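Local coordinates for ABC-type branched-chain amino acid transport systems periplasmic component-like protein (Thermomonospora curvata, PDB 4N03) that probably binds fatty acids outside the membrane and hands them to an ABC transporter, as a substrate-binding protein of the leucine-binding family, at residues A[193-198]-A[392-397]; A[154-159]-A[163-168]. All coordinates share one frame; numbering follows the deposited sequence.

Contacts 1 and 2 join helix 148-161, the loop after it, the end of helix 179-195 and helix 393-397 within one lobe of a periplasmic-binding-protein fold. Their centres are 10 Å apart and lie about 23 and 24 Å from the centre of the chain. Contact 2 turns helix 148-161 into the loop that leads to strand 170-176; contact 1 brings the end of helix 179-195 against the last helix, 393-397. Two polar bridges probably join them, Ser392 OG to Asn154 OD1 at 2.8 Å and Gly168 N to Gly196 O at 2.8 Å. Leu197 also packs on the loop 163-168, its CD2 3.3 Å from Lys166 O.

Contact 1 (A[193-198]-A[392-397]); sequences EQLGLE and SELAKN
Leu394 reaches from the short helix 393-397 to the last turn of helix 179-195, a surface contact between two helices of one lobe in the periplasmic-binding-protein fold. The touching is wholly apolar, and the two methyls of Leu394 divide the work. CD1 meets the aliphatic root of Gln194, 3.7 Å from its CB and almost as near to CG, the two side chains running antiparallel alongside each other. CD2 meets Leu195 CD1 at 4.0 Å, where the leucines cross at a slant. With CG of Leu394 anti to the backbone N (chi1 -171°), both methyls reach the end of helix 179-195. The side chain also touches Ile153 and Gln157 of helix 148-161, which places it at the junction of three helices.

No hydrogen bond crosses between the segments. In one of its two conformers Gln194 has its amide NE2 hydrogen-bonded to Tyr190 OH, one turn back. Gly196, with positive phi, is the first residue after helix 179-195. At the start of the other helix Ser392 is the N-cap, and its OG has a second partner in Asn154 OD1; the capping bond runs from Ala395 N to Ser392 OG at 3.0 Å with an N-H...O angle of 158°.

Contact 2 (A[154-159]-A[163-168]); sequences NGVQWL and KLIKKG
Ile165 holds CG1 between its backbone N and carbonyl carbon (chi1 60°) with chi2 extended, and this sends CD1 onto helix 148-161, 3.7 Å from Leu159 CB and 4.1 Å from Val156 CG1. In Leu164 a chi1 of -67°, with CG anti to the carbonyl carbon, places CD1 3.8 Å from Leu159 CD2, the two side chains crossing at about a right angle. That same methyl of Leu164 approaches the Trp158 ring obliquely, 4.2 Å from CZ3.

The backbone is an example of how a helix ends: Lys163, with positive phi, completes a Schellman motif, and the chain turns back there. Leu159 O accepts from Leu164 N at 2.9 Å, with an N-H...O angle of 138°, and more weakly from Ile165 N at 3.4 Å. Leu159 O thus takes two amides of the returning chain.

Replacing Ile165 by an alanine removes CG1 and CD1, and is likely to open a gap beside Leu159 CB and Val156 CG1, with Leu164 left as the main apolar contact of the loop.

Around the contact, Val156 leans on Ala191 and Leu195 of helix 179-195, while Trp158 packs against Val386 and Phe390 of strand 383-390 and meets Phe276 of strand 275-279 edge-to-face, so helix 148-161 lies between a neighbouring helix and the mixed sheet.

Contact 1 (A[193-198]-A[392-397])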
ATOM      1  N   GLU A 193     -14.745 -20.315   0.111  1.00 10.67           N
ATOM      2  CA  GLU A 193     -14.729 -21.762   0.350  0.70 11.87           C
ATOM      3  C   GLU A 193     -15.015 -22.093   1.799  1.00 12.33           C
ATOM      4  O   GLU A 193     -15.778 -23.045   2.112  1.00 14.66           O
ATOM      5  CB  GLU A 193     -13.371 -22.375  -0.104  0.70 14.79           C
ATOM      6  CG  GLU A 193     -13.260 -23.892  -0.105  0.70 19.76           C
ATOM      7  CD  GLU A 193     -14.225 -24.518  -1.077  0.70 26.17           C
ATOM      8  OE1 GLU A 193     -14.179 -24.208  -2.295  0.70 39.71           O
ATOM      9  OE2 GLU A 193     -15.041 -25.330  -0.623  0.70 39.53           O
ATOM     10  N   GLN A 194     -14.401 -21.347   2.705  1.00 11.99           N
ATOM     11  CA  GLN A 194     -14.554 -21.628   4.113  0.60 13.07           C
ATOM     12  C   GLN A 194     -15.941 -21.301   4.638  1.00 12.38           C
ATOM     13  O   GLN A 194     -16.437 -21.980   5.506  1.00 14.97           O
ATOM     14  CB  GLN A 194     -13.473 -20.896   4.923  0.60 13.67           C
ATOM     15  CG  GLN A 194     -12.071 -21.431   4.727  0.60 12.62           C
ATOM     16  CD  GLN A 194     -11.852 -22.709   5.522  0.60 14.73           C
ATOM     17  OE1 GLN A 194     -12.784 -23.440   5.824  0.60 21.43           O
ATOM     18  NE2 GLN A 194     -10.653 -22.962   5.887  0.60 11.73           N
ATOM     19  N   LEU A 195     -16.550 -20.226   4.114  1.00 11.82           N
ATOM     20  CA  LEU A 195     -17.812 -19.685   4.578  1.00 11.41           C
ATOM     21  C   LEU A 195     -19.012 -20.135   3.799  1.00 11.98           C
ATOM     22  O   LEU A 195     -20.125 -19.784   4.193  1.00 14.89           O
ATOM     23  CB  LEU A 195     -17.758 -18.168   4.605  1.00 11.81           C
ATOM     24  CG  LEU A 195     -16.713 -17.550   5.556  1.00 12.76           C
ATOM     25  CD1 LEU A 195     -16.570 -16.058   5.332  1.00 13.34           C
ATOM     26  CD2 LEU A 195     -17.029 -17.852   7.015  1.00 16.24           C
ATOM     27  N   GLY A 196     -18.827 -20.876   2.705  1.00 12.41           N
ATOM     28  CA  GLY A 196     -19.982 -21.336   1.946  1.00 12.09           C
ATOM     29  C   GLY A 196     -20.576 -20.313   1.011  1.00 11.57           C
ATOM     30  O   GLY A 196     -21.779 -20.268   0.854  1.00 13.45           O
ATOM     31  N   LEU A 197     -19.699 -19.574   0.334  1.00 10.62           N
ATOM     32  CA  LEU A 197     -20.079 -18.527  -0.617  1.00 10.54           C
ATOM     33  C   LEU A 197     -19.632 -18.908  -2.009  1.00 11.15           C
ATOM     34  O   LEU A 197     -18.683 -19.669  -2.164  1.00 13.49           O
ATOM     35  CB  LEU A 197     -19.488 -17.166  -0.263  1.00 11.09           C
ATOM     36  CG  LEU A 197     -19.712 -16.710   1.190  1.00 12.14           C
ATOM     37  CD1 LEU A 197     -18.790 -15.575   1.530  1.00 11.35           C
ATOM     38  CD2 LEU A 197     -21.137 -16.218   1.359  1.00 15.07           C
ATOM     39  N   GLU A 198     -20.305 -18.410  -3.020  1.00 11.97           N
ATOM     40  CA  GLU A 198     -19.878 -18.548  -4.404  1.00 12.37           C
ATOM     41  C   GLU A 198     -19.121 -17.278  -4.829  1.00 10.89           C
ATOM     42  O   GLU A 198     -19.304 -16.192  -4.229  1.00 11.55           O
ATOM     43  CB  GLU A 198     -21.122 -18.706  -5.315  1.00 14.97           C
ATOM     44  CG  GLU A 198     -21.996 -19.941  -5.055  1.00 19.24           C
ATOM     45  CD  GLU A 198     -23.135 -20.046  -6.072  1.00 29.17           C
ATOM     46  OE1 GLU A 198     -22.928 -19.632  -7.239  1.00 35.91           O
ATOM     47  OE2 GLU A 198     -24.213 -20.576  -5.720  1.00 39.54           O
ATOM     48  N   SER A 392      -9.286 -11.608  11.893  1.00 10.44           N
ATOM     49  CA  SER A 392     -10.191 -12.754  12.013  1.00 11.20           C
ATOM     50  C   SER A 392      -9.457 -14.058  12.231  1.00 10.42           C
ATOM     51  O   SER A 392      -8.342 -14.207  11.809  1.00 10.20           O
ATOM     52  CB  SER A 392     -11.088 -12.874  10.791  1.00 11.63           C
ATOM     53  OG  SER A 392     -10.397 -13.190   9.610  1.00 11.66           O
ATOM     54  N   GLU A 393     -10.102 -14.985  12.910  1.00 11.93           N
ATOM     55  CA  GLU A 393      -9.582 -16.368  12.988  0.60 11.72           C
ATOM     56  C   GLU A 393      -9.353 -16.955  11.622  1.00 11.08           C
ATOM     57  O   GLU A 393      -8.374 -17.656  11.385  1.00 11.29           O
ATOM     58  CB  GLU A 393     -10.483 -17.250  13.826  0.60 15.50           C
ATOM     59  CG  GLU A 393     -10.483 -16.899  15.297  0.60 18.67           C
ATOM     60  CD  GLU A 393      -9.118 -16.937  15.961  0.60 18.86           C
ATOM     61  OE1 GLU A 393      -8.431 -17.990  15.917  0.60 23.27           O
ATOM     62  OE2 GLU A 393      -8.708 -15.900  16.546  0.60 25.09           O
ATOM     63  N   LEU A 394     -10.250 -16.644  10.711  1.00 11.92           N
ATOM     64  CA  LEU A 394     -10.166 -17.086   9.378  1.00 11.96           C
ATOM     65  C   LEU A 394      -8.839 -16.662   8.745  1.00 10.74           C
ATOM     66  O   LEU A 394      -8.138 -17.445   8.099  1.00 11.24           O
ATOM     67  CB  LEU A 394     -11.383 -16.521   8.653  1.00 13.83           C
ATOM     68  CG  LEU A 394     -11.637 -17.017   7.256  1.00 13.27           C
ATOM     69  CD1 LEU A 394     -11.899 -18.500   7.193  1.00 14.37           C
ATOM     70  CD2 LEU A 394     -12.825 -16.277   6.629  1.00 14.77           C
ATOM     71  N   ALA A 395      -8.495 -15.367   8.901  1.00 10.33           N
ATOM     72  CA  ALA A 395      -7.235 -14.883   8.390  1.00  9.46           C
ATOM     73  C   ALA A 395      -6.017 -15.402   9.153  1.00 10.09           C
ATOM     74  O   ALA A 395      -4.966 -15.597   8.581  1.00 10.30           O
ATOM     75  CB  ALA A 395      -7.200 -13.372   8.383  1.00  9.57           C
ATOM     76  N   LYS A 396      -6.173 -15.599  10.456  1.00  9.42           N
ATOM     77  CA  LYS A 396      -5.083 -16.067  11.282  1.00 10.88           C
ATOM     78  C   LYS A 396      -4.624 -17.473  10.850  1.00 10.34           C
ATOM     79  O   LYS A 396      -3.454 -17.739  10.892  1.00 12.40           O
ATOM     80  CB  LYS A 396      -5.551 -16.178  12.721  1.00 12.14           C
ATOM     81  CG  LYS A 396      -4.483 -16.560  13.746  1.00 13.69           C
ATOM     82  CD  LYS A 396      -5.122 -16.405  15.144  1.00 18.59           C
ATOM     83  CE  LYS A 396      -4.204 -16.577  16.305  1.00 23.99           C
ATOM     84  NZ  LYS A 396      -5.041 -16.634  17.531  1.00 27.59           N
ATOM     85  N   ASN A 397      -5.550 -18.349  10.441  1.00 10.16           N
ATOM     86  CA  ASN A 397      -5.242 -19.724  10.136  1.00 10.74           C
ATOM     87  C   ASN A 397      -4.930 -19.949   8.667  1.00 11.34           C
ATOM     88  O   ASN A 397      -4.473 -21.024   8.301  1.00 11.78           O
ATOM     89  CB  ASN A 397      -6.356 -20.665  10.631  1.00 12.20           C
ATOM     90  CG  ASN A 397      -6.551 -20.593  12.136  1.00 12.46           C
ATOM     91  OD1 ASN A 397      -5.633 -20.260  12.878  1.00 16.02           O
ATOM     92  ND2 ASN A 397      -7.716 -20.904  12.573  1.00 13.24           N
TER

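Contact 2 (A[154-159]-A[163-168])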
ATOM      1  N   ASN A 154     -10.287 -11.006   5.855  1.00  8.97           N
ATOM      2  CA  ASN A 154     -10.847 -10.182   6.940  1.00  9.44           C
ATOM      3  C   ASN A 154     -12.108  -9.459   6.488  1.00  8.42           C
ATOM      4  O   ASN A 154     -13.103  -9.435   7.184  1.00  9.73           O
ATOM      5  CB  ASN A 154      -9.804  -9.216   7.481  1.00  9.21           C
ATOM      6  CG  ASN A 154      -8.797  -9.860   8.409  1.00  9.57           C
ATOM      7  OD1 ASN A 154      -9.114 -10.789   9.144  1.00 10.62           O
ATOM      8  ND2 ASN A 154      -7.584  -9.352   8.414  1.00  9.18           N
ATOM      9  N   GLY A 155     -12.052  -8.858   5.304  1.00  9.21           N
ATOM     10  CA  GLY A 155     -13.181  -8.107   4.820  1.00  9.41           C
ATOM     11  C   GLY A 155     -14.427  -8.911   4.549  1.00  9.20           C
ATOM     12  O   GLY A 155     -15.540  -8.513   4.859  1.00  9.51           O
ATOM     13  N   VAL A 156     -14.276 -10.118   3.959  1.00  9.27           N
ATOM     14  CA  VAL A 156     -15.411 -11.008   3.756  1.00  8.81           C
ATOM     15  C   VAL A 156     -15.958 -11.504   5.074  1.00  9.18           C
ATOM     16  O   VAL A 156     -17.173 -11.582   5.255  1.00  9.92           O
ATOM     17  CB  VAL A 156     -15.056 -12.142   2.779  1.00  9.85           C
ATOM     18  CG1 VAL A 156     -16.173 -13.159   2.716  1.00 10.37           C
ATOM     19  CG2 VAL A 156     -14.746 -11.535   1.403  1.00 11.52           C
ATOM     20  N   GLN A 157     -15.079 -11.846   6.004  1.00  9.88           N
ATOM     21  CA  GLN A 157     -15.566 -12.246   7.320  1.00 10.62           C
ATOM     22  C   GLN A 157     -16.378 -11.118   7.947  1.00 10.40           C
ATOM     23  O   GLN A 157     -17.408 -11.322   8.572  1.00 10.95           O
ATOM     24  CB  GLN A 157     -14.430 -12.636   8.225  1.00 10.79           C
ATOM     25  CG  GLN A 157     -14.890 -13.105   9.611  1.00 11.69           C
ATOM     26  CD  GLN A 157     -15.634 -14.420   9.564  1.00 12.49           C
ATOM     27  OE1 GLN A 157     -15.021 -15.492   9.472  1.00 14.91           O
ATOM     28  NE2 GLN A 157     -16.942 -14.370   9.596  1.00 13.40           N
ATOM     29  N   TRP A 158     -15.919  -9.868   7.772  1.00 10.28           N
ATOM     30  CA  TRP A 158     -16.649  -8.699   8.254  1.00 10.03           C
ATOM     31  C   TRP A 158     -17.993  -8.551   7.587  1.00  9.84           C
ATOM     32  O   TRP A 158     -18.995  -8.323   8.253  1.00 11.02           O
ATOM     33  CB  TRP A 158     -15.804  -7.446   8.054  1.00 11.16           C
ATOM     34  CG  TRP A 158     -16.449  -6.158   8.461  1.00 10.60           C
ATOM     35  CD1 TRP A 158     -16.551  -5.650   9.711  1.00 12.88           C
ATOM     36  CD2 TRP A 158     -17.076  -5.230   7.586  1.00 11.21           C
ATOM     37  NE1 TRP A 158     -17.193  -4.434   9.670  1.00 12.74           N
ATOM     38  CE2 TRP A 158     -17.553  -4.166   8.385  1.00 12.66           C
ATOM     39  CE3 TRP A 158     -17.287  -5.194   6.216  1.00 12.72           C
ATOM     40  CZ2 TRP A 158     -18.212  -3.068   7.847  1.00 13.91           C
ATOM     41  CZ3 TRP A 158     -17.945  -4.072   5.678  1.00 14.49           C
ATOM     42  CH2 TRP A 158     -18.392  -3.041   6.501  1.00 13.80           C
ATOM     43  N   LEU A 159     -18.050  -8.721   6.264  1.00 10.63           N
ATOM     44  CA  LEU A 159     -19.348  -8.673   5.586  1.00 10.37           C
ATOM     45  C   LEU A 159     -20.347  -9.660   6.183  1.00 10.61           C
ATOM     46  O   LEU A 159     -21.526  -9.380   6.344  1.00 10.92           O
ATOM     47  CB  LEU A 159     -19.207  -8.944   4.092  1.00 10.79           C
ATOM     48  CG  LEU A 159     -18.496  -7.898   3.238  1.00 10.93           C
ATOM     49  CD1 LEU A 159     -18.299  -8.404   1.830  1.00 12.38           C
ATOM     50  CD2 LEU A 159     -19.240  -6.576   3.226  1.00 11.73           C
ATOM     51  N   LYS A 163     -23.827  -9.125   8.570  1.00 11.56           N
ATOM     52  CA  LYS A 163     -25.057  -9.600   7.937  0.60 12.56           C
ATOM     53  C   LYS A 163     -25.314  -8.928   6.580  1.00 12.02           C
ATOM     54  O   LYS A 163     -26.452  -8.891   6.097  1.00 15.19           O
ATOM     55  CB  LYS A 163     -26.237  -9.520   8.904  0.60 14.27           C
ATOM     56  CG  LYS A 163     -25.984 -10.296  10.177  0.60 17.08           C
ATOM     57  CD  LYS A 163     -27.187 -10.329  11.106  0.60 19.14           C
ATOM     58  CE  LYS A 163     -28.297 -11.260  10.644  0.60 18.57           C
ATOM     59  NZ  LYS A 163     -29.354 -11.404  11.673  0.60 14.84           N
ATOM     60  N   LEU A 164     -24.250  -8.418   5.968  1.00 13.17           N
ATOM     61  CA  LEU A 164     -24.330  -7.875   4.629  1.00 13.89           C
ATOM     62  C   LEU A 164     -24.318  -8.986   3.585  1.00 13.87           C
ATOM     63  O   LEU A 164     -24.751  -8.773   2.464  1.00 16.48           O
ATOM     64  CB  LEU A 164     -23.192  -6.882   4.402  1.00 14.45           C
ATOM     65  CG  LEU A 164     -23.250  -5.590   5.237  1.00 16.09           C
ATOM     66  CD1 LEU A 164     -22.009  -4.753   5.015  1.00 18.01           C
ATOM     67  CD2 LEU A 164     -24.484  -4.791   4.924  1.00 21.96           C
ATOM     68  N   ILE A 165     -23.811 -10.156   3.984  1.00 12.70           N
ATOM     69  CA  ILE A 165     -23.917 -11.387   3.226  1.00 13.03           C
ATOM     70  C   ILE A 165     -24.255 -12.496   4.209  1.00 14.07           C
ATOM     71  O   ILE A 165     -24.109 -12.338   5.405  1.00 13.95           O
ATOM     72  CB  ILE A 165     -22.639 -11.712   2.440  1.00 13.61           C
ATOM     73  CG1 ILE A 165     -21.474 -11.873   3.382  1.00 12.35           C
ATOM     74  CG2 ILE A 165     -22.366 -10.646   1.399  1.00 14.07           C
ATOM     75  CD1 ILE A 165     -20.173 -12.268   2.705  1.00 12.28           C
ATOM     76  N   LYS A 166     -24.686 -13.614   3.655  1.00 14.14           N
ATOM     77  CA  LYS A 166     -24.996 -14.820   4.430  1.00 15.23           C
ATOM     78  C   LYS A 166     -24.536 -16.047   3.660  1.00 14.43           C
ATOM     79  O   LYS A 166     -24.257 -15.978   2.481  1.00 13.76           O
ATOM     80  CB  LYS A 166     -26.474 -14.896   4.702  1.00 16.96           C
ATOM     81  CG  LYS A 166     -27.340 -15.082   3.474  1.00 17.14           C
ATOM     82  CD  LYS A 166     -28.832 -15.015   3.780  1.00 22.08           C
ATOM     83  CE  LYS A 166     -29.648 -15.228   2.506  1.00 25.39           C
ATOM     84  NZ  LYS A 166     -29.351 -14.312   1.353  1.00 27.26           N
ATOM     85  N   LYS A 167     -24.430 -17.174   4.366  1.00 14.15           N
ATOM     86  CA  LYS A 167     -24.039 -18.412   3.742  1.00 14.79           C
ATOM     87  C   LYS A 167     -24.881 -18.679   2.503  1.00 14.41           C
ATOM     88  O   LYS A 167     -26.088 -18.484   2.524  1.00 14.89           O
ATOM     89  CB  LYS A 167     -24.147 -19.595   4.729  1.00 16.32           C
ATOM     90  CG  LYS A 167     -23.732 -20.948   4.180  1.00 18.13           C
ATOM     91  CD  LYS A 167     -23.750 -22.001   5.272  1.00 23.92           C
ATOM     92  CE  LYS A 167     -23.194 -23.300   4.722  1.00 27.14           C
ATOM     93  NZ  LYS A 167     -23.122 -24.324   5.793  1.00 32.16           N
ATOM     94  N   GLY A 168     -24.240 -19.089   1.414  1.00 13.95           N
ATOM     95  CA  GLY A 168     -24.921 -19.362   0.157  1.00 13.70           C
ATOM     96  C   GLY A 168     -24.928 -18.199  -0.817  1.00 13.79           C
ATOM     97  O   GLY A 168     -25.239 -18.367  -1.964  1.00 15.08           O
TER